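Leucyl-trna synthetase (Plasmodium falciparum, PDB 5FOC) probably attaches leucine to its tRNA at the expense of ATP, this chain being the editing domain, which in the family deacylates mischarged tRNA. Local coordinates at residues I141-Y147 against K219-V224; Q136-F140 against D265-L269; S32-L36 against T93-D97; L105-I109 against K172-I176. The protein carries 2 engineered substitutions. All blocks are in the same frame, centred on the assembly; numbering follows the deposited sequence.

Interaction 1 (I141-Y147 against K219-V224)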
loop_
_atom_site.group_PDB
_atom_site.type_symbol
_atom_site.label_atom_id
_atom_site.label_comp_id
_atom_site.label_asym_id
_atom_site.label_seq_id
_atom_site.Cartn_x
_atom_site.Cartn_y
_atom_site.Cartn_z
ATOM N N ILE A 141 0.444 4.962 4.563
ATOM C CA ILE A 141 1.904 4.911 4.479
ATOM C C ILE A 141 2.498 5.542 5.716
ATOM O O ILE A 141 1.854 6.351 6.377
ATOM C CB ILE A 141 2.399 5.603 3.185
ATOM C CG1 ILE A 141 3.788 5.180 2.796
ATOM C CG2 ILE A 141 2.322 7.113 3.296
ATOM C CD1 ILE A 141 4.197 5.556 1.376
ATOM N N ASN A 142 3.703 5.101 6.109
ATOM C CA ASN A 142 4.336 5.746 7.232
ATOM C C ASN A 142 5.044 7.001 6.764
ATOM O O ASN A 142 5.978 6.887 6.005
ATOM C CB ASN A 142 5.301 4.786 7.941
ATOM C CG ASN A 142 5.852 5.349 9.235
ATOM O OD1 ASN A 142 6.118 6.529 9.379
ATOM N ND2 ASN A 142 6.030 4.470 10.209
ATOM N N PRO A 143 4.569 8.199 7.183
ATOM C CA PRO A 143 5.106 9.449 6.596
ATOM C C PRO A 143 6.572 9.740 6.981
ATOM O O PRO A 143 7.283 10.446 6.279
ATOM C CB PRO A 143 4.163 10.510 7.183
ATOM C CG PRO A 143 3.727 9.939 8.501
ATOM C CD PRO A 143 3.575 8.480 8.234
ATOM N N ASN A 144 7.047 9.123 8.064
ATOM C CA ASN A 144 8.346 9.410 8.625
ATOM C C ASN A 144 9.459 8.484 8.157
ATOM O O ASN A 144 10.601 8.641 8.593
ATOM C CB ASN A 144 8.202 9.368 10.163
ATOM C CG ASN A 144 7.321 10.506 10.668
ATOM O OD1 ASN A 144 7.420 11.608 10.169
ATOM N ND2 ASN A 144 6.465 10.245 11.624
ATOM N N GLU A 145 9.128 7.502 7.320
ATOM C CA GLU A 145 10.073 6.458 6.902
ATOM C C GLU A 145 10.274 6.520 5.396
ATOM O O GLU A 145 9.386 6.985 4.636
ATOM C CB GLU A 145 9.543 5.081 7.302
ATOM C CG GLU A 145 9.270 4.948 8.798
ATOM C CD GLU A 145 10.499 4.899 9.678
ATOM O OE1 GLU A 145 11.630 4.736 9.198
ATOM O OE2 GLU A 145 10.316 5.034 10.902
ATOM N N TYR A 146 11.428 6.061 4.972
ATOM C CA TYR A 146 11.774 5.918 3.582
ATOM C C TYR A 146 11.106 4.742 2.878
ATOM O O TYR A 146 10.994 3.639 3.393
ATOM C CB TYR A 146 13.276 5.783 3.431
ATOM C CG TYR A 146 14.026 7.060 3.630
ATOM C CD1 TYR A 146 13.939 8.068 2.680
ATOM C CD2 TYR A 146 14.864 7.263 4.709
ATOM C CE1 TYR A 146 14.623 9.253 2.845
ATOM C CE2 TYR A 146 15.576 8.439 4.875
ATOM C CZ TYR A 146 15.445 9.433 3.901
ATOM O OH TYR A 146 16.153 10.577 4.061
ATOM N N TYR A 147 10.669 4.984 1.653
ATOM C CA TYR A 147 10.190 3.924 0.787
ATOM C C TYR A 147 11.072 3.837 -0.436
ATOM O O TYR A 147 11.586 4.860 -0.916
ATOM C CB TYR A 147 8.697 4.091 0.443
ATOM C CG TYR A 147 7.825 3.843 1.640
ATOM C CD1 TYR A 147 7.631 4.830 2.604
ATOM C CD2 TYR A 147 7.272 2.573 1.875
ATOM C CE1 TYR A 147 6.866 4.593 3.728
ATOM C CE2 TYR A 147 6.473 2.351 2.966
ATOM C CZ TYR A 147 6.296 3.333 3.913
ATOM O OH TYR A 147 5.550 3.087 5.045
ATOM N N LYS A 219 10.889 9.626 1.315
ATOM C CA LYS A 219 10.150 9.622 2.597
ATOM C C LYS A 219 8.658 9.603 2.318
ATOM O O LYS A 219 8.173 10.257 1.366
ATOM C CB LYS A 219 10.514 10.787 3.520
ATOM C CG LYS A 219 11.383 10.389 4.717
ATOM C CD LYS A 219 11.655 11.566 5.652
ATOM C CE LYS A 219 10.433 11.977 6.464
ATOM N NZ LYS A 219 10.523 13.408 6.869
ATOM N N GLY A 220 7.917 8.851 3.092
ATOM C CA GLY A 220 6.506 8.623 2.861
ATOM C C GLY A 220 5.668 9.889 2.825
ATOM O O GLY A 220 4.686 9.940 2.088
ATOM N N GLU A 221 6.081 10.896 3.590
ATOM C CA GLU A 221 5.370 12.173 3.667
ATOM C C GLU A 221 5.146 12.771 2.269
ATOM O O GLU A 221 4.134 13.431 1.999
ATOM C CB GLU A 221 6.096 13.169 4.568
ATOM C CG GLU A 221 7.497 13.562 4.175
ATOM C CD GLU A 221 8.063 14.694 5.036
ATOM O OE1 GLU A 221 7.321 15.536 5.568
ATOM O OE2 GLU A 221 9.278 14.777 5.156
ATOM N N HIS A 222 6.087 12.517 1.379
ATOM C CA HIS A 222 6.016 13.092 0.040
ATOM C C HIS A 222 4.956 12.497 -0.844
ATOM O O HIS A 222 4.528 13.121 -1.858
ATOM C CB HIS A 222 7.351 13.031 -0.640
ATOM C CG HIS A 222 8.385 13.816 0.067
ATOM N ND1 HIS A 222 8.250 15.161 0.316
ATOM C CD2 HIS A 222 9.552 13.442 0.648
ATOM C CE1 HIS A 222 9.310 15.599 0.957
ATOM N NE2 HIS A 222 10.098 14.566 1.203
ATOM N N PHE A 223 4.462 11.335 -0.481
ATOM C CA PHE A 223 3.385 10.670 -1.202
ATOM C C PHE A 223 1.993 10.935 -0.657
ATOM O O PHE A 223 0.996 10.541 -1.295
ATOM C CB PHE A 223 3.606 9.179 -1.228
ATOM C CG PHE A 223 4.888 8.740 -1.882
ATOM C CD1 PHE A 223 5.199 9.079 -3.199
ATOM C CD2 PHE A 223 5.773 7.903 -1.206
ATOM C CE1 PHE A 223 6.364 8.608 -3.791
ATOM C CE2 PHE A 223 6.938 7.454 -1.794
ATOM C CZ PHE A 223 7.234 7.781 -3.076
ATOM N N VAL A 224 1.928 11.560 0.526
ATOM C CA VAL A 224 0.654 11.830 1.168
ATOM C C VAL A 224 -0.160 12.747 0.267
ATOM O O VAL A 224 0.317 13.757 -0.213
ATOM C CB VAL A 224 0.820 12.377 2.601
ATOM C CG1 VAL A 224 -0.498 12.816 3.208
ATOM C CG2 VAL A 224 1.400 11.245 3.467
#
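Ile141 closes strand 138-141 and leans on Phe223: its CD1 comes obliquely to the ring, 3.8 Å from Phe223 CD2, while CG2 faces Val224 CG2. From here the chain reverses through a type I beta turn, Asn142 to Glu145, and enters strand 146-152 of the large mixed sheet of the editing domain. Residues 219-224, running out of strand 216-219, pack against that turn. With CG1 of Ile141 anti to the backbone N (chi1 -160°), CD1 also lies over one face of the Tyr147 ring. Asn142 forms an Asx turn at the start of this reversal: its OD1 accepts from Asn144 N at 3.1 Å, and its ND2 binds Ile246 O. Pro143 then offers its carbonyl to the facing segment. Glu221 N meets Pro143 O at 3.0 Å, in the carbonyl plane and on a lone pair, although the N-H is bent to 133°; the same oxygen has Lys219 CE packed against it. Glu145 O takes a shorter and straighter bond from Gly220 N, 2.8 Å and 150°, and a CA-H contact from Lys219. Tyr146 pairs with Lys219 as an antiparallel non-hydrogen-bonded pair, and Lys219 CG lies over one face of its ring, 4.1 Å from the centroid of Tyr146, a CH-pi contact. Lys217 adds a cation-pi contact to that ring. Tyr147 returns to the start of the turn: its ring rests obliquely on Gly220 CA, 4.0 Å from CD1 of Tyr147, and its OH, itself hydrogen-bonded to Gly253 O, accepts from Asn142 N at 2.9 Å.

Interaction 2 (Q136-F140 against D265-L269); sequences QNYTF and DYACL
The ring of Phe140 meets the helix at Cys268: SG lies 3.5 Å from Phe140 CE1 and approaches the ring obliquely, a sulfur-aromatic contact. A chi1 of -180° swings SG to the ring beside CE1. Cys268 CB touches the same ring at Phe140 CZ. At another part of it lies the carboxylate of Asp265, whose OD1 is 3.7 Å from Phe140 CE2; it comes to the edge, near the ring plane, with the two planes 62° apart. Polarised ring C-H groups would probably suit that oxygen. Leu269 fills the other end of the contact with its two branches. The Leu269 and Tyr138 side chains cross at about a right angle, CD1 of Leu269 lying 3.7 Å from CE2 of Tyr138, while CD2 meets Asn137 ND2 at 3.5 Å, the two side chains coming from opposite directions.

In the next shell, Asp265 OD2 is held by Val258 N, Asn137 ND2 by Ser259 OG, and Tyr138 OH by Gln289 O and Asn292 N, so these buried polar groups all have partners. Gln136 NE2 bonds Tyr138 O at 2.8 Å, from above the carbonyl plane.

Helix 263-274 runs almost perpendicular to strand 138-141, their short axes 11.0 Å apart, and follows closely on strand 254-257, the antiparallel neighbour of 138-141. This is a helix laid across the mixed sheet of a class I synthetase editing domain; Asp265, followed by Tyr266, probably corresponds to the conserved editing-site aspartate of the CP1 domain in related leucyl-tRNA synthetases.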
loop_
_atom_site.group_PDB
_atom_site.type_symbol
_atom_site.label_atom_id
_atom_site.label_comp_id
_atom_site.label_asym_id
_atom_site.label_seq_id
_atom_site.Cartn_x
_atom_site.Cartn_y
_atom_site.Cartn_z
ATOM N N GLN A 136 -11.896 -0.668 0.460
ATOM C CA GLN A 136 -10.749 0.188 0.666
ATOM C C GLN A 136 -11.120 1.650 0.314
ATOM O O GLN A 136 -11.624 1.852 -0.791
ATOM C CB GLN A 136 -9.561 -0.247 -0.183
ATOM C CG GLN A 136 -8.305 0.502 0.167
ATOM C CD GLN A 136 -7.087 0.124 -0.619
ATOM O OE1 GLN A 136 -7.091 -0.866 -1.340
ATOM N NE2 GLN A 136 -6.051 0.966 -0.564
ATOM N N ASN A 137 -10.903 2.545 1.244
ATOM C CA ASN A 137 -11.185 4.012 0.993
ATOM C C ASN A 137 -9.969 4.901 0.941
ATOM O O ASN A 137 -10.016 6.030 0.397
ATOM C CB ASN A 137 -12.309 4.527 1.902
ATOM C CG ASN A 137 -12.070 4.353 3.379
ATOM O OD1 ASN A 137 -11.334 3.411 3.795
ATOM N ND2 ASN A 137 -12.725 5.150 4.200
ATOM N N TYR A 138 -8.830 4.458 1.470
ATOM C CA TYR A 138 -7.586 5.154 1.473
ATOM C C TYR A 138 -6.436 4.152 1.401
ATOM O O TYR A 138 -6.694 2.920 1.393
ATOM C CB TYR A 138 -7.416 6.061 2.708
ATOM C CG TYR A 138 -8.422 7.155 2.725
ATOM C CD1 TYR A 138 -8.165 8.284 1.987
ATOM C CD2 TYR A 138 -9.626 7.052 3.386
ATOM C CE1 TYR A 138 -9.092 9.308 1.953
ATOM C CE2 TYR A 138 -10.556 8.088 3.390
ATOM C CZ TYR A 138 -10.281 9.214 2.610
ATOM O OH TYR A 138 -11.263 10.236 2.572
ATOM N N THR A 139 -5.243 4.681 1.248
ATOM C CA THR A 139 -4.011 3.899 1.321
ATOM C C THR A 139 -3.144 4.531 2.389
ATOM O O THR A 139 -2.871 5.700 2.387
ATOM C CB THR A 139 -3.296 3.916 -0.061
ATOM O OG1 THR A 139 -4.115 3.252 -1.023
ATOM C CG2 THR A 139 -1.899 3.309 0.036
ATOM N N PHE A 140 -2.690 3.744 3.360
ATOM C CA PHE A 140 -1.850 4.276 4.403
ATOM C C PHE A 140 -0.361 3.972 4.196
ATOM O O PHE A 140 0.011 2.881 3.691
ATOM C CB PHE A 140 -2.183 3.703 5.783
ATOM C CG PHE A 140 -3.502 4.088 6.363
ATOM C CD1 PHE A 140 -3.838 5.431 6.603
ATOM C CD2 PHE A 140 -4.379 3.093 6.815
ATOM C CE1 PHE A 140 -5.054 5.747 7.248
ATOM C CE2 PHE A 140 -5.558 3.403 7.443
ATOM C CZ PHE A 140 -5.915 4.742 7.640
ATOM N N ASP A 265 -7.796 1.099 11.333
ATOM C CA ASP A 265 -8.018 1.960 10.135
ATOM C C ASP A 265 -9.030 3.008 10.484
ATOM O O ASP A 265 -8.822 4.197 10.214
ATOM C CB ASP A 265 -8.531 1.124 8.958
ATOM C CG ASP A 265 -7.476 0.139 8.425
ATOM O OD1 ASP A 265 -6.324 0.147 8.981
ATOM O OD2 ASP A 265 -7.764 -0.643 7.502
ATOM N N TYR A 266 -10.126 2.587 11.099
ATOM C CA TYR A 266 -11.150 3.518 11.560
ATOM C C TYR A 266 -10.560 4.602 12.456
ATOM O O TYR A 266 -10.853 5.815 12.311
ATOM C CB TYR A 266 -12.263 2.786 12.313
ATOM C CG TYR A 266 -13.391 3.707 12.640
ATOM C CD1 TYR A 266 -14.400 3.915 11.712
ATOM C CD2 TYR A 266 -13.422 4.442 13.819
ATOM C CE1 TYR A 266 -15.433 4.835 11.966
ATOM C CE2 TYR A 266 -14.444 5.363 14.078
ATOM C CZ TYR A 266 -15.455 5.550 13.148
ATOM O OH TYR A 266 -16.478 6.443 13.379
ATOM N N ALA A 267 -9.764 4.156 13.440
ATOM C CA ALA A 267 -9.155 5.051 14.414
ATOM C C ALA A 267 -8.294 6.118 13.760
ATOM O O ALA A 267 -8.359 7.294 14.135
ATOM C CB ALA A 267 -8.309 4.264 15.399
ATOM N N CYS A 268 -7.494 5.703 12.799
ATOM C CA CYS A 268 -6.529 6.595 12.153
ATOM C C CYS A 268 -7.279 7.637 11.285
ATOM O O CYS A 268 -6.978 8.850 11.329
ATOM C CB CYS A 268 -5.545 5.808 11.315
ATOM S SG CYS A 268 -4.309 6.789 10.484
ATOM N N LEU A 269 -8.240 7.135 10.522
ATOM C CA LEU A 269 -9.058 8.022 9.698
ATOM C C LEU A 269 -9.824 9.024 10.573
ATOM O O LEU A 269 -9.861 10.231 10.250
ATOM C CB LEU A 269 -9.970 7.210 8.762
ATOM C CG LEU A 269 -10.893 8.037 7.837
ATOM C CD1 LEU A 269 -10.119 9.063 6.983
ATOM C CD2 LEU A 269 -11.723 7.070 6.980
#

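Interaction 3 (S32-L36 against T93-D97); sequences SQSVL and TFFTD
Ser32 OG is gripped within its own helix, hydrogen-bonded to Ile29 O and weakly to Ser28 O, and from there it reaches the facing segment at the edge of the Phe95 ring, 3.5 Å from CE2 of Phe95. The torsion that puts it there, chi1 73°, sets the hydroxyl between the backbone N and the carbonyl carbon. Independently of that torsion, Ser32 CB lies over one face of the Phe94 ring, 3.5 Å from CG of Phe94, which is snug for carbon on carbon.

These groups join the C-terminal end of helix 18-35 to the irregular segment 93-97, and between them lies the unmodelled stretch 38-92, rich in asparagine like many Plasmodium insertions. The contact thus draws together the two ordered ends of what is probably a long, flexible insertion at the domain surface.

Leu36, the first residue to leave helical geometry, brings CD1 to the edge of the Phe94 ring, 3.8 Å from CD2 of Phe94, crossing it at a slant. Val35 CG2 adds a looser oblique touch, 4.2 Å from CE2 of that same Phe94 ring. Beyond the two segments, Lys217 makes a cation-pi contact with Phe94, and Trp110 meets Phe95 edge-to-face. Thr96 OG1 is bonded to Ile214 N.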
loop_
_atom_site.group_PDB
_atom_site.type_symbol
_atom_site.label_atom_id
_atom_site.label_comp_id
_atom_site.label_asym_id
_atom_site.label_seq_id
_atom_site.Cartn_x
_atom_site.Cartn_y
_atom_site.Cartn_z
ATOM N N SER A 32 18.593 14.719 -3.643
ATOM C CA SER A 32 19.658 13.811 -3.229
ATOM C C SER A 32 20.966 14.179 -3.926
ATOM O O SER A 32 22.023 14.024 -3.338
ATOM C CB SER A 32 19.274 12.352 -3.451
ATOM O OG SER A 32 19.295 12.013 -4.813
ATOM N N GLN A 33 20.912 14.680 -5.165
ATOM C CA GLN A 33 22.119 15.103 -5.858
ATOM C C GLN A 33 22.674 16.333 -5.131
ATOM O O GLN A 33 23.880 16.465 -4.956
ATOM C CB GLN A 33 21.848 15.409 -7.342
ATOM C CG GLN A 33 21.555 14.221 -8.263
ATOM C CD GLN A 33 21.095 14.682 -9.682
ATOM O OE1 GLN A 33 20.075 15.373 -9.832
ATOM N NE2 GLN A 33 21.844 14.298 -10.714
ATOM N N SER A 34 21.785 17.199 -4.644
ATOM C CA SER A 34 22.210 18.416 -3.948
ATOM C C SER A 34 22.868 18.100 -2.609
ATOM O O SER A 34 23.948 18.631 -2.316
ATOM C CB SER A 34 21.025 19.362 -3.719
ATOM O OG SER A 34 21.335 20.326 -2.719
ATOM N N VAL A 35 22.208 17.264 -1.798
ATOM C CA VAL A 35 22.707 16.968 -0.455
ATOM C C VAL A 35 24.051 16.278 -0.585
ATOM O O VAL A 35 24.981 16.594 0.163
ATOM C CB VAL A 35 21.730 16.162 0.484
ATOM C CG1 VAL A 35 20.412 16.905 0.716
ATOM C CG2 VAL A 35 21.493 14.733 0.018
ATOM N N LEU A 36 24.168 15.397 -1.578
ATOM C CA LEU A 36 25.406 14.588 -1.796
ATOM C C LEU A 36 26.405 15.272 -2.744
ATOM O O LEU A 36 27.247 14.608 -3.361
ATOM C CB LEU A 36 25.044 13.199 -2.347
ATOM C CG LEU A 36 24.125 12.330 -1.465
ATOM C CD1 LEU A 36 23.475 11.222 -2.281
ATOM C CD2 LEU A 36 24.881 11.749 -0.257
ATOM N N THR A 93 23.197 6.618 -1.548
ATOM C CA THR A 93 22.201 5.789 -0.815
ATOM C C THR A 93 20.723 6.012 -1.207
ATOM O O THR A 93 19.830 5.296 -0.715
ATOM C CB THR A 93 22.308 5.946 0.739
ATOM O OG1 THR A 93 22.117 7.319 1.107
ATOM C CG2 THR A 93 23.653 5.465 1.271
ATOM N N PHE A 94 20.470 6.985 -2.079
ATOM C CA PHE A 94 19.114 7.280 -2.569
ATOM C C PHE A 94 18.693 6.551 -3.862
ATOM O O PHE A 94 17.491 6.351 -4.095
ATOM C CB PHE A 94 18.954 8.779 -2.752
ATOM C CG PHE A 94 18.899 9.531 -1.464
ATOM C CD1 PHE A 94 17.704 9.663 -0.773
ATOM C CD2 PHE A 94 20.055 10.090 -0.925
ATOM C CE1 PHE A 94 17.661 10.365 0.414
ATOM C CE2 PHE A 94 20.023 10.797 0.269
ATOM C CZ PHE A 94 18.822 10.929 0.940
ATOM N N PHE A 95 19.661 6.193 -4.701
ATOM C CA PHE A 95 19.412 5.448 -5.951
ATOM C C PHE A 95 20.687 4.759 -6.415
ATOM O O PHE A 95 21.797 5.207 -6.119
ATOM C CB PHE A 95 18.785 6.346 -7.055
ATOM C CG PHE A 95 19.646 7.517 -7.513
ATOM C CD1 PHE A 95 20.590 7.349 -8.505
ATOM C CD2 PHE A 95 19.426 8.795 -7.025
ATOM C CE1 PHE A 95 21.377 8.400 -8.941
ATOM C CE2 PHE A 95 20.197 9.885 -7.474
ATOM C CZ PHE A 95 21.171 9.689 -8.429
ATOM N N THR A 96 20.525 3.641 -7.096
ATOM C CA THR A 96 21.665 2.932 -7.655
ATOM C C THR A 96 22.365 3.850 -8.688
ATOM O O THR A 96 21.727 4.391 -9.611
ATOM C CB THR A 96 21.212 1.625 -8.293
ATOM O OG1 THR A 96 20.558 0.782 -7.307
ATOM C CG2 THR A 96 22.388 0.900 -8.975
ATOM N N ASP A 97 23.667 4.068 -8.493
ATOM C CA ASP A 97 24.444 4.900 -9.395
ATOM C C ASP A 97 24.487 4.322 -10.809
ATOM O O ASP A 97 24.522 3.105 -11.009
ATOM C CB ASP A 97 25.870 5.081 -8.883
ATOM C CG ASP A 97 25.923 5.883 -7.612
ATOM O OD1 ASP A 97 25.702 5.304 -6.532
ATOM O OD2 ASP A 97 26.154 7.106 -7.704
#

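Interaction 4 (L105-I109 against K172-I176); sequences LKNKI and KEEII
Leu105 and Ile109 bring their apolar ends together on a single methyl group of the facing helix: CD1 of Ile176 lies 3.8 Å from Leu105 CD2 and 3.8 Å from Ile109 CD1. Both side chains meet it at a slant. Ile176 presents that methyl through CG1, which stands anti to the carbonyl carbon (chi1 -68°), and its second branch, CG2, is left for another partner.

The aliphatic stems of two lysines complete the apolar layer. Lys108 and Ile176 slide past one another in opposite directions, with Lys108 CD 3.8 Å from Ile176 CG2. Lys172 CB rests 4.0 Å from Leu105 CD1.

The charged ends look elsewhere for partners: Lys108 NZ forms a salt bridge with Asp118, and Lys172 NZ, beyond the chi3 bend in its chain, forms one with Glu102. Glu173 OE1 comes only loosely near Leu105 CD2.

Helices 103-109 and 172-178 run roughly alongside each other here, 27° between their directions and 11.7 Å between the short axes. Around them, Ile176 packs on Leu151 of strand 146-152, Ile109 touches Phe98, and Lys172 lies against Leu202 of strand 201-202.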
loop_
_atom_site.group_PDB
_atom_site.type_symbol
_atom_site.label_atom_id
_atom_site.label_comp_id
_atom_site.label_asym_id
_atom_site.label_seq_id
_atom_site.Cartn_x
_atom_site.Cartn_y
_atom_site.Cartn_z
ATOM N N LEU A 105 20.303 4.731 -20.335
ATOM C CA LEU A 105 19.434 4.170 -19.294
ATOM C C LEU A 105 18.904 5.264 -18.372
ATOM O O LEU A 105 17.702 5.313 -18.103
ATOM C CB LEU A 105 20.163 3.128 -18.436
ATOM C CG LEU A 105 20.722 1.891 -19.130
ATOM C CD1 LEU A 105 21.168 0.862 -18.092
ATOM C CD2 LEU A 105 19.716 1.255 -20.072
ATOM N N LYS A 106 19.815 6.119 -17.898
ATOM C CA LYS A 106 19.471 7.228 -17.056
ATOM C C LYS A 106 18.443 8.085 -17.789
ATOM O O LYS A 106 17.383 8.349 -17.235
ATOM C CB LYS A 106 20.707 8.053 -16.675
ATOM C CG LYS A 106 20.422 9.235 -15.747
ATOM C CD LYS A 106 21.544 10.272 -15.777
ATOM C CE LYS A 106 22.666 9.926 -14.843
ATOM N NZ LYS A 106 23.681 11.013 -14.869
ATOM N N ASN A 107 18.743 8.494 -19.033
ATOM C CA ASN A 107 17.832 9.321 -19.818
ATOM C C ASN A 107 16.448 8.691 -20.072
ATOM O O ASN A 107 15.460 9.410 -20.255
ATOM C CB ASN A 107 18.471 9.666 -21.176
ATOM C CG ASN A 107 19.624 10.655 -21.074
ATOM O OD1 ASN A 107 19.829 11.303 -20.050
ATOM N ND2 ASN A 107 20.417 10.749 -22.157
ATOM N N LYS A 108 16.394 7.354 -20.092
ATOM C CA LYS A 108 15.149 6.618 -20.262
ATOM C C LYS A 108 14.314 6.617 -18.973
ATOM O O LYS A 108 13.089 6.735 -19.020
ATOM C CB LYS A 108 15.446 5.177 -20.708
ATOM C CG LYS A 108 14.235 4.321 -21.071
ATOM C CD LYS A 108 14.657 2.896 -21.444
ATOM C CE LYS A 108 13.615 2.100 -22.243
ATOM N NZ LYS A 108 12.232 2.155 -21.695
ATOM N N ILE A 109 14.985 6.487 -17.827
ATOM C CA ILE A 109 14.299 6.368 -16.519
ATOM C C ILE A 109 13.875 7.763 -16.064
ATOM O O ILE A 109 12.724 7.933 -15.650
ATOM C CB ILE A 109 15.168 5.639 -15.422
ATOM C CG1 ILE A 109 15.456 4.232 -15.889
ATOM C CG2 ILE A 109 14.402 5.586 -14.119
ATOM C CD1 ILE A 109 16.626 3.632 -15.174
ATOM N N LYS A 172 21.054 -4.326 -15.461
ATOM C CA LYS A 172 20.236 -3.141 -15.411
ATOM C C LYS A 172 19.349 -3.032 -16.668
ATOM O O LYS A 172 18.131 -2.805 -16.581
ATOM C CB LYS A 172 21.134 -1.915 -15.256
ATOM C CG LYS A 172 20.600 -0.878 -14.313
ATOM C CD LYS A 172 21.614 0.238 -14.044
ATOM C CE LYS A 172 22.520 -0.069 -12.857
ATOM N NZ LYS A 172 23.507 1.009 -12.603
ATOM N N GLU A 173 19.973 -3.272 -17.815
ATOM C CA GLU A 173 19.298 -3.222 -19.091
ATOM C C GLU A 173 18.207 -4.284 -19.151
ATOM O O GLU A 173 17.067 -3.969 -19.541
ATOM C CB GLU A 173 20.304 -3.384 -20.214
ATOM C CG GLU A 173 19.756 -3.128 -21.591
ATOM C CD GLU A 173 20.872 -2.809 -22.564
ATOM O OE1 GLU A 173 21.608 -1.819 -22.322
ATOM O OE2 GLU A 173 21.032 -3.560 -23.549
ATOM N N GLU A 174 18.545 -5.524 -18.726
ATOM C CA GLU A 174 17.571 -6.605 -18.695
ATOM C C GLU A 174 16.372 -6.266 -17.808
ATOM O O GLU A 174 15.257 -6.555 -18.179
ATOM C CB GLU A 174 18.211 -7.934 -18.275
ATOM C CG GLU A 174 19.085 -8.521 -19.366
ATOM C CD GLU A 174 19.926 -9.684 -18.891
ATOM O OE1 GLU A 174 20.056 -9.914 -17.639
ATOM O OE2 GLU A 174 20.468 -10.367 -19.800
ATOM N N ILE A 175 16.601 -5.653 -16.658
ATOM C CA ILE A 175 15.503 -5.260 -15.737
ATOM C C ILE A 175 14.580 -4.219 -16.386
ATOM O O ILE A 175 13.345 -4.364 -16.374
ATOM C CB ILE A 175 16.031 -4.707 -14.390
ATOM C CG1 ILE A 175 16.773 -5.852 -13.669
ATOM C CG2 ILE A 175 14.923 -4.184 -13.475
ATOM C CD1 ILE A 175 17.584 -5.428 -12.460
ATOM N N ILE A 176 15.207 -3.253 -17.029
ATOM C CA ILE A 176 14.444 -2.218 -17.708
ATOM C C ILE A 176 13.614 -2.835 -18.837
ATOM O O ILE A 176 12.459 -2.410 -19.078
ATOM C CB ILE A 176 15.397 -1.102 -18.188
ATOM C CG1 ILE A 176 15.995 -0.328 -16.998
ATOM C CG2 ILE A 176 14.642 -0.076 -19.002
ATOM C CD1 ILE A 176 17.176 0.575 -17.350
#

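Interactions 1 and 2 both reach the large mixed sheet: strands 138-141 and 146-152 follow one another into it, and interaction 1, its centre about 15 Å from that of interaction 2, is nested inside the chain loop that interaction 2 closes. Interactions 3 and 4 lie at the periphery, their centres about 17 Å apart, on the same side of the chain's centre; interaction 4 lies opposite interaction 2. They meet where Asp97 O receives a weak hydrogen bond from Lys172 NZ. Interaction 3 comes first along the chain; the segments of interaction 4 alternate with those of 1 and 2, interleaving peripheral helices with one domain's sheet. Tyr146 OH packing on Phe94 CE1 joins the start of strand 146-152 to the ordered residues after the unmodelled 38-92.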